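Long-range contact in exported gluconolactonase (Xanthomonas campestris pv. campestris, PDB 3DR2), which probably hydrolyses glucono-lactone to gluconate as a calcium-binding, six-bladed beta-propeller enzyme of the SMP-30 family that forms a dimer: residues L64-V69 with L82-T88. Residues are numbered along the deposited sequence; the frame is centred on the assembly and turned at random.
Sequences LVGRRV and LDATAFT
Val69 and Leu82 form an antiparallel hydrogen-bonded pair, Val69 N to Leu82 O 2.9 Å and Leu82 N to Val69 O 3.1 Å, where the hairpin of strands 68-73 and 78-83 opens into loops; beyond it Thr85 N donates to Arg67 O (2.9 Å). Arg67 folds back at chi3 (69°), which lays its guanidinium flat on the Phe87 ring, centres 4.2 Å apart and planes at 20°, with CG making an off-centre CH-pi contact. Its NE donates a nearly straight, in-plane hydrogen bond to Thr85 O (3.0 Å, 169° at the hydrogen), fixing the guanidinium's rotation over the ring. Arg68, extended from CG to NE, runs alongside Asp83 and forms a salt bridge from NE to OD1 (2.9 Å); a water links Arg68 NH2 to Asp83 OD2, while NH1 and NH2 donate to Pro156 O and Gly159 O of the second subunit. On the other face of the sheet Val69 CB packs against Leu82 CB (3.7 Å), and Val69 CG2 against Thr88 CG2. A second water joins Thr85 OG1 with the carbonyls of Arg68 and Thr88, stitching the corner between propeller blades. Arg67, set by Phe87 and Thr85 O, and Asp83, held by Arg68, each pair reciprocally with Asp83 and Arg67 of the second subunit, tying the dimer together.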
ATOM      1  N   LEU A  64       6.952   0.151   2.896  1.00 13.02           N
ATOM      2  CA  LEU A  64       7.185   0.982   1.713  1.00 14.59           C
ATOM      3  C   LEU A  64       5.922   1.376   0.971  1.00 14.11           C
ATOM      4  O   LEU A  64       5.672   2.554   0.727  1.00 13.58           O
ATOM      5  CB  LEU A  64       8.120   0.247   0.753  1.00 15.69           C
ATOM      6  CG  LEU A  64       9.121   1.013  -0.124  1.00 21.92           C
ATOM      7  CD1 LEU A  64       9.441   0.146  -1.326  1.00 17.96           C
ATOM      8  CD2 LEU A  64       8.590   2.359  -0.572  1.00 18.81           C
ATOM      9  N   VAL A  65       5.125   0.383   0.606  1.00 12.02           N
ATOM     10  CA  VAL A  65       3.902   0.627  -0.135  1.00 12.55           C
ATOM     11  C   VAL A  65       2.805   1.287   0.698  1.00 12.93           C
ATOM     12  O   VAL A  65       1.998   2.058   0.173  1.00 11.57           O
ATOM     13  CB  VAL A  65       3.413  -0.696  -0.759  1.00 12.75           C
ATOM     14  CG1 VAL A  65       2.065  -0.514  -1.427  1.00 14.51           C
ATOM     15  CG2 VAL A  65       4.443  -1.172  -1.779  1.00 13.88           C
ATOM     16  N   GLY A  66       2.789   0.993   1.995  1.00 11.73           N
ATOM     17  CA  GLY A  66       1.798   1.573   2.887  1.00 12.24           C
ATOM     18  C   GLY A  66       2.191   2.963   3.362  1.00 12.89           C
ATOM     19  O   GLY A  66       1.432   3.630   4.062  1.00 11.56           O
ATOM     20  N   ARG A  67       3.397   3.386   2.991  1.00 12.42           N
ATOM     21  CA  ARG A  67       3.908   4.702   3.335  1.00 11.32           C
ATOM     22  C   ARG A  67       3.935   5.017   4.822  1.00 14.30           C
ATOM     23  O   ARG A  67       3.421   6.039   5.280  1.00 11.58           O
ATOM     24  CB  ARG A  67       3.118   5.759   2.558  1.00 13.60           C
ATOM     25  CG  ARG A  67       3.058   5.421   1.070  1.00 12.91           C
ATOM     26  CD  ARG A  67       2.203   6.387   0.264  1.00 14.23           C
ATOM     27  NE  ARG A  67       2.799   7.716   0.175  1.00 13.68           N
ATOM     28  CZ  ARG A  67       2.378   8.664  -0.656  1.00 16.75           C
ATOM     29  NH1 ARG A  67       1.357   8.429  -1.471  1.00 16.42           N
ATOM     30  NH2 ARG A  67       2.982   9.848  -0.672  1.00 17.70           N
ATOM     31  N   ARG A  68       4.568   4.123   5.571  1.00 12.55           N
ATOM     32  CA  ARG A  68       4.719   4.282   7.009  1.00 12.69           C
ATOM     33  C   ARG A  68       6.050   3.716   7.455  1.00 12.60           C
ATOM     34  O   ARG A  68       6.615   2.852   6.793  1.00 13.47           O
ATOM     35  CB  ARG A  68       3.628   3.511   7.757  1.00 15.01           C
ATOM     36  CG  ARG A  68       2.264   4.165   7.813  1.00 14.25           C
ATOM     37  CD  ARG A  68       1.302   3.226   8.523  1.00 17.21           C
ATOM     38  NE  ARG A  68       0.073   3.881   8.955  1.00 16.15           N
ATOM     39  CZ  ARG A  68      -1.085   3.247   9.107  1.00 19.19           C
ATOM     40  NH1 ARG A  68      -1.168   1.955   8.852  1.00 16.49           N
ATOM     41  NH2 ARG A  68      -2.154   3.898   9.537  1.00 17.70           N
ATOM     42  N   VAL A  69       6.547   4.228   8.578  1.00 11.94           N
ATOM     43  CA  VAL A  69       7.751   3.707   9.207  1.00 13.96           C
ATOM     44  C   VAL A  69       7.169   3.248  10.544  1.00 13.37           C
ATOM     45  O   VAL A  69       6.627   4.062  11.301  1.00 14.31           O
ATOM     46  CB  VAL A  69       8.821   4.781   9.451  1.00 15.87           C
ATOM     47  CG1 VAL A  69       9.885   4.228  10.383  1.00 15.05           C
ATOM     48  CG2 VAL A  69       9.467   5.183   8.130  1.00 17.17           C
ATOM     49  N   LEU A  82       6.397   7.133  11.736  1.00 15.73           N
ATOM     50  CA  LEU A  82       6.308   8.153  10.691  1.00 16.03           C
ATOM     51  C   LEU A  82       5.152   7.738   9.789  1.00 14.88           C
ATOM     52  O   LEU A  82       5.118   6.608   9.314  1.00 15.44           O
ATOM     53  CB  LEU A  82       7.607   8.222   9.881  1.00 17.85           C
ATOM     54  CG  LEU A  82       8.838   8.734  10.628  1.00 18.81           C
ATOM     55  CD1 LEU A  82      10.059   8.647   9.732  1.00 25.18           C
ATOM     56  CD2 LEU A  82       8.607  10.164  11.065  1.00 22.89           C
ATOM     57  N   ASP A  83       4.208   8.649   9.557  1.00 15.59           N
ATOM     58  CA  ASP A  83       3.037   8.338   8.744  1.00 14.72           C
ATOM     59  C   ASP A  83       2.994   9.115   7.427  1.00 17.80           C
ATOM     60  O   ASP A  83       3.591  10.191   7.307  1.00 17.55           O
ATOM     61  CB  ASP A  83       1.767   8.622   9.561  1.00 15.24           C
ATOM     62  CG  ASP A  83       0.532   7.941   8.991  1.00 18.21           C
ATOM     63  OD1 ASP A  83       0.614   6.748   8.615  1.00 17.18           O
ATOM     64  OD2 ASP A  83      -0.531   8.596   8.941  1.00 19.58           O
ATOM     65  N   ALA A  84       2.291   8.550   6.447  1.00 15.71           N
ATOM     66  CA  ALA A  84       2.140   9.155   5.122  1.00 16.61           C
ATOM     67  C   ALA A  84       3.486   9.601   4.569  1.00 17.28           C
ATOM     68  O   ALA A  84       3.644  10.731   4.095  1.00 17.56           O
ATOM     69  CB  ALA A  84       1.178  10.341   5.199  1.00 18.85           C
ATOM     70  N   THR A  85       4.452   8.691   4.610  1.00 13.58           N
ATOM     71  CA  THR A  85       5.808   8.974   4.151  1.00 14.34           C
ATOM     72  C   THR A  85       5.939   9.103   2.636  1.00 14.45           C
ATOM     73  O   THR A  85       5.051   8.697   1.878  1.00 12.45           O
ATOM     74  CB  THR A  85       6.759   7.870   4.579  1.00 13.20           C
ATOM     75  OG1 THR A  85       6.493   6.703   3.792  1.00 13.18           O
ATOM     76  CG2 THR A  85       6.556   7.529   6.045  1.00 15.98           C
ATOM     77  N   ALA A  86       7.057   9.682   2.208  1.00 13.07           N
ATOM     78  CA  ALA A  86       7.344   9.834   0.793  1.00 14.34           C
ATOM     79  C   ALA A  86       8.060   8.550   0.368  1.00 17.54           C
ATOM     80  O   ALA A  86       9.199   8.568  -0.113  1.00 14.31           O
ATOM     81  CB  ALA A  86       8.240  11.061   0.557  1.00 16.64           C
ATOM     82  N   PHE A  87       7.379   7.431   0.585  1.00 12.79           N
ATOM     83  CA  PHE A  87       7.889   6.114   0.235  1.00 13.78           C
ATOM     84  C   PHE A  87       9.249   5.792   0.834  1.00 13.93           C
ATOM     85  O   PHE A  87      10.204   5.486   0.120  1.00 13.37           O
ATOM     86  CB  PHE A  87       7.925   5.951  -1.287  1.00 13.28           C
ATOM     87  CG  PHE A  87       6.584   6.110  -1.934  1.00 14.60           C
ATOM     88  CD1 PHE A  87       6.189   7.339  -2.454  1.00 15.19           C
ATOM     89  CD2 PHE A  87       5.688   5.048  -1.968  1.00 15.21           C
ATOM     90  CE1 PHE A  87       4.916   7.505  -2.997  1.00 14.02           C
ATOM     91  CE2 PHE A  87       4.416   5.204  -2.506  1.00 15.59           C
ATOM     92  CZ  PHE A  87       4.027   6.433  -3.021  1.00 15.66           C
ATOM     93  N   THR A  88       9.325   5.863   2.158  1.00 11.95           N
ATOM     94  CA  THR A  88      10.552   5.557   2.876  1.00 13.50           C
ATOM     95  C   THR A  88      10.849   4.064   2.748  1.00 14.45           C
ATOM     96  O   THR A  88       9.951   3.229   2.904  1.00 12.26           O
ATOM     97  CB  THR A  88      10.414   5.938   4.357  1.00 14.14           C
ATOM     98  OG1 THR A  88      10.171   7.343   4.451  1.00 15.77           O
ATOM     99  CG2 THR A  88      11.685   5.608   5.127  1.00 12.84           C
TER
HETATM  100  O   HOH W   1       7.455   4.088   4.078  1.00 12.57           O
HETATM  101  O   HOH W   2      -2.452   6.613  10.053  1.00 28.02           O